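Local coordinates for protein tRNA dimethylallyltransferase (Staphylococcus epidermidis ATCC 12228, PDB 3D3Q) that probably transfers a dimethylallyl group from dimethylallyl diphosphate to the N6 of adenine 37 in tRNAs that read codons beginning with uridine, at residues A[74-77]-A[78-82]; A[123-126]-A[127-130]. All coordinates share one frame; numbering follows the deposited sequence.

Contact 1: A[74-77]-A[78-82]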
loop_
_atom_site.group_PDB
_atom_site.type_symbol
_atom_site.label_atom_id
_atom_site.label_comp_id
_atom_site.label_asym_id
_atom_site.label_seq_id
_atom_site.Cartn_x
_atom_site.Cartn_y
_atom_site.Cartn_z
ATOM N N ALA A 74 14.046 7.411 -17.215
ATOM C CA ALA A 74 14.581 6.147 -16.723
ATOM C C ALA A 74 13.454 5.150 -16.543
ATOM O O ALA A 74 12.287 5.521 -16.459
ATOM C CB ALA A 74 15.314 6.363 -15.405
ATOM N N SER A 75 13.816 3.880 -16.478
ATOM C CA SER A 75 12.821 2.841 -16.323
ATOM C C SER A 75 12.846 2.243 -14.924
ATOM O O SER A 75 13.893 2.171 -14.282
ATOM C CB SER A 75 13.047 1.753 -17.369
ATOM O OG SER A 75 12.206 0.643 -17.114
ATOM N N PHE A 76 11.680 1.824 -14.454
ATOM C CA PHE A 76 11.585 1.237 -13.140
ATOM C C PHE A 76 10.619 0.064 -13.183
ATOM O O PHE A 76 9.834 -0.067 -14.129
ATOM C CB PHE A 76 11.126 2.280 -12.131
ATOM C CG PHE A 76 11.552 1.980 -10.735
ATOM C CD1 PHE A 76 12.900 1.861 -10.423
ATOM C CD2 PHE A 76 10.614 1.773 -9.735
ATOM C CE1 PHE A 76 13.315 1.540 -9.128
ATOM C CE2 PHE A 76 11.019 1.452 -8.433
ATOM C CZ PHE A 76 12.375 1.333 -8.135
ATOM N N SER A 77 10.671 -0.784 -12.159
ATOM C CA SER A 77 9.818 -1.962 -12.126
ATOM C C SER A 77 9.797 -2.624 -10.758
ATOM O O SER A 77 10.640 -2.357 -9.909
ATOM C CB SER A 77 10.333 -2.982 -13.127
ATOM O OG SER A 77 11.603 -3.470 -12.696
ATOM N N ALA A 78 8.830 -3.507 -10.557
ATOM C CA ALA A 78 8.730 -4.206 -9.297
ATOM C C ALA A 78 10.068 -4.878 -8.904
ATOM O O ALA A 78 10.514 -4.717 -7.777
ATOM C CB ALA A 78 7.599 -5.237 -9.354
ATOM N N TYR A 79 10.721 -5.614 -9.808
ATOM C CA TYR A 79 11.980 -6.258 -9.433
ATOM C C TYR A 79 13.094 -5.248 -9.242
ATOM O O TYR A 79 13.905 -5.381 -8.323
ATOM C CB TYR A 79 12.428 -7.319 -10.460
ATOM C CG TYR A 79 13.807 -7.934 -10.167
ATOM C CD1 TYR A 79 14.925 -7.598 -10.953
ATOM C CD2 TYR A 79 14.002 -8.812 -9.081
ATOM C CE1 TYR A 79 16.208 -8.113 -10.665
ATOM C CE2 TYR A 79 15.286 -9.335 -8.780
ATOM C CZ TYR A 79 16.380 -8.979 -9.576
ATOM O OH TYR A 79 17.645 -9.477 -9.297
ATOM N N GLU A 80 13.146 -4.241 -10.102
ATOM C CA GLU A 80 14.183 -3.226 -9.976
ATOM C C GLU A 80 14.184 -2.739 -8.521
ATOM O O GLU A 80 15.240 -2.613 -7.900
ATOM C CB GLU A 80 13.913 -2.068 -10.957
ATOM C CG GLU A 80 14.945 -0.943 -10.927
ATOM C CD GLU A 80 16.387 -1.426 -11.032
ATOM O OE1 GLU A 80 17.294 -0.562 -10.998
ATOM O OE2 GLU A 80 16.623 -2.651 -11.150
ATOM N N PHE A 81 12.985 -2.513 -7.983
ATOM C CA PHE A 81 12.782 -2.058 -6.603
ATOM C C PHE A 81 13.278 -3.116 -5.617
ATOM O O PHE A 81 13.902 -2.797 -4.603
ATOM C CB PHE A 81 11.281 -1.764 -6.382
ATOM C CG PHE A 81 10.865 -1.712 -4.930
ATOM C CD1 PHE A 81 11.395 -0.764 -4.071
ATOM C CD2 PHE A 81 9.963 -2.640 -4.419
ATOM C CE1 PHE A 81 11.045 -0.746 -2.733
ATOM C CE2 PHE A 81 9.609 -2.624 -3.076
ATOM C CZ PHE A 81 10.152 -1.679 -2.237
ATOM N N LYS A 82 13.003 -4.380 -5.931
ATOM C CA LYS A 82 13.411 -5.501 -5.081
ATOM C C LYS A 82 14.933 -5.636 -4.991
ATOM O O LYS A 82 15.490 -5.828 -3.909
ATOM C CB LYS A 82 12.809 -6.812 -5.611
ATOM C CG LYS A 82 13.127 -8.030 -4.769
ATOM C CD LYS A 82 12.591 -9.293 -5.405
ATOM C CE LYS A 82 13.066 -10.511 -4.625
ATOM N NZ LYS A 82 12.242 -11.735 -4.879
#
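Ser77 accepts two hydrogen bonds from the first turn of helix 78-94, one on its side chain from Glu80 and one on its backbone from Phe81. In the first, Ser77 OG lies 3.1 Å from Glu80 N, with an N-H...O angle of 157°. A chi1 of 67° sets OG between the backbone N and the carbonyl carbon of Ser77, which puts it within bonding distance of the Glu80 amide. One residue further on, Phe81 N donates to Ser77 O at 3.0 Å, in the i to i+4 pattern of an alpha helix. This is a serine N-cap: OG takes up a first-turn amide that has no preceding helical carbonyl to pair with. The cap lies where the loop after strand 64-65 gives way to helix 78-94, in a protein of the P-loop NTPase clan.

Apolar contact comes from Phe76, whose ring lies against the Glu80 and Phe81 side chains. Phe76 CE1 is 3.5 Å from Glu80 CG, while Phe76 CZ meets Phe81 CB at 3.7 Å; both approach the ring obliquely. Tyr44, Met66 and Tyr108 also pack on the buried Phe76 side chain.

The charged group is that of Glu80. Its CG rests against the ring, and a bend at chi2 turns the carboxylate, its plane 82° from that of the ring, to the salt bridge of OE1 with Arg84.

Contact 2: A[123-126]-A[127-130]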
loop_
_atom_site.group_PDB
_atom_site.type_symbol
_atom_site.label_atom_id
_atom_site.label_comp_id
_atom_site.label_asym_id
_atom_site.label_seq_id
_atom_site.Cartn_x
_atom_site.Cartn_y
_atom_site.Cartn_z
ATOM N N ILE A 123 -11.325 -11.165 -8.492
ATOM C CA ILE A 123 -11.091 -9.730 -8.516
ATOM C C ILE A 123 -12.185 -8.986 -9.283
ATOM O O ILE A 123 -12.204 -7.760 -9.312
ATOM C CB ILE A 123 -9.702 -9.383 -9.140
ATOM C CG1 ILE A 123 -9.489 -10.152 -10.460
ATOM C CG2 ILE A 123 -8.596 -9.660 -8.122
ATOM C CD1 ILE A 123 -9.106 -11.622 -10.311
ATOM N N SER A 124 -13.098 -9.732 -9.899
ATOM C CA SER A 124 -14.200 -9.125 -10.645
ATOM C C SER A 124 -15.195 -8.461 -9.705
ATOM O O SER A 124 -15.570 -9.043 -8.683
ATOM C CB SER A 124 -14.941 -10.176 -11.460
ATOM O OG SER A 124 -16.110 -9.605 -12.022
ATOM N N GLU A 125 -15.652 -7.260 -10.057
ATOM C CA GLU A 125 -16.602 -6.524 -9.213
ATOM C C GLU A 125 -17.932 -7.230 -8.967
ATOM O O GLU A 125 -18.694 -6.849 -8.067
ATOM C CB GLU A 125 -16.846 -5.133 -9.792
ATOM C CG GLU A 125 -15.685 -4.181 -9.546
ATOM C CD GLU A 125 -15.431 -3.935 -8.064
ATOM O OE1 GLU A 125 -15.098 -4.904 -7.344
ATOM O OE2 GLU A 125 -15.571 -2.771 -7.619
ATOM N N ASP A 126 -18.203 -8.254 -9.773
ATOM C CA ASP A 126 -19.419 -9.052 -9.642
ATOM C C ASP A 126 -19.325 -9.910 -8.379
ATOM O O ASP A 126 -20.234 -9.895 -7.534
ATOM C CB ASP A 126 -19.604 -9.946 -10.880
ATOM C CG ASP A 126 -20.430 -9.272 -11.967
ATOM O OD1 ASP A 126 -20.536 -9.846 -13.085
ATOM O OD2 ASP A 126 -20.981 -8.175 -11.691
ATOM N N LYS A 127 -18.225 -10.659 -8.265
ATOM C CA LYS A 127 -17.975 -11.518 -7.104
ATOM C C LYS A 127 -18.031 -10.628 -5.851
ATOM O O LYS A 127 -18.417 -11.075 -4.776
ATOM C CB LYS A 127 -16.593 -12.209 -7.222
ATOM C CG LYS A 127 -16.583 -13.728 -6.900
ATOM C CD LYS A 127 -17.331 -14.542 -7.964
ATOM C CE LYS A 127 -17.980 -15.825 -7.407
ATOM N NZ LYS A 127 -17.018 -16.862 -6.908
HETATM N N MSE A 128 -17.654 -9.363 -6.003
HETATM C CA MSE A 128 -17.696 -8.428 -4.892
HETATM C C MSE A 128 -19.080 -8.403 -4.268
HETATM O O MSE A 128 -19.214 -8.301 -3.048
HETATM C CB MSE A 128 -17.357 -7.016 -5.357
HETATM C CG MSE A 128 -16.023 -6.521 -4.845
HETATM SE SE MSE A 128 -14.787 -7.777 -5.206
HETATM C CE MSE A 128 -13.778 -7.807 -3.658
ATOM N N LYS A 129 -20.103 -8.484 -5.115
ATOM C CA LYS A 129 -21.496 -8.464 -4.669
ATOM C C LYS A 129 -21.902 -9.840 -4.159
ATOM O O LYS A 129 -22.492 -9.975 -3.084
ATOM C CB LYS A 129 -22.418 -8.048 -5.830
ATOM C CG LYS A 129 -23.783 -7.512 -5.380
ATOM C CD LYS A 129 -24.588 -6.902 -6.539
ATOM C CE LYS A 129 -25.632 -5.868 -6.057
ATOM N NZ LYS A 129 -26.631 -6.375 -5.055
ATOM N N GLN A 130 -21.577 -10.856 -4.952
ATOM C CA GLN A 130 -21.883 -12.244 -4.622
ATOM C C GLN A 130 -21.266 -12.587 -3.270
ATOM O O GLN A 130 -21.956 -13.042 -2.362
ATOM C CB GLN A 130 -21.317 -13.176 -5.714
ATOM C CG GLN A 130 -21.788 -14.651 -5.681
ATOM C CD GLN A 130 -21.028 -15.537 -4.680
ATOM O OE1 GLN A 130 -21.301 -15.526 -3.471
ATOM N NE2 GLN A 130 -20.064 -16.305 -5.188
#
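Glu125 and Met128, a selenomethionine in this crystal, meet at the start of helix 125-136, their side chains running at a slant to each other. The carboxylate oxygen OE1 of Glu125 lies alongside the Met128 chain, 3.6 Å from Met128 SE. With CG anti to the carbonyl carbon, a bend at chi2 (-62°) folds the glutamate back, bringing its carboxylate beside the selenomethionine even though its CB points away from the following residues.

Behind these side chains stands the backbone of the first turn. Asp126 O accepts two amide hydrogens. Gln130 N reaches Asp126 O at 3.1 Å, in the carbonyl plane and nearly straight. Lys129 N comes to Asp126 O at 2.8 Å from above that plane, in a more bent bond (137°). The turn therefore combines an i to i+4 with an i to i+3 bond. Ser124 is the N-cap of this helix, its OG accepting a weak bond from Asp126 N at 3.4 Å. A further weak bond runs from Met128 N to Ser124 O, also 3.4 Å long, so the opening turn is only lightly bonded.

Further out, Lys127 leaves the turn on a chain bent at chi2 and chi4, and its NZ donates to Leu177 O near the end of helix 166-179. Gln130 also touches Leu177, and Lys178 of the same helix packs on Met128. From helix 262-286, Lys278 touches Glu125 and Asn286 touches Met128.

Both contacts are serine-capped helix starts, taken in series along the chain: contact 1 opens helix 78-94, and contact 2 opens helix 125-136, after strand 98-102 and helix 106-113. Their centres lie 31 Å apart and their nearest atoms about 17 Å, so they do not touch. Contact 1 is partly buried; its Ala78 side chain is about 7 Å from that of Thr105, a probable tRNA-contacting residue. Contact 2 is at the surface, where Glu125 touches Lys278 at the edge of a region that probably meets tRNA. Contact 1 thus lies on the P-loop-type sheet domain, and contact 2 on a helix packed against helices 166-179 and 262-286.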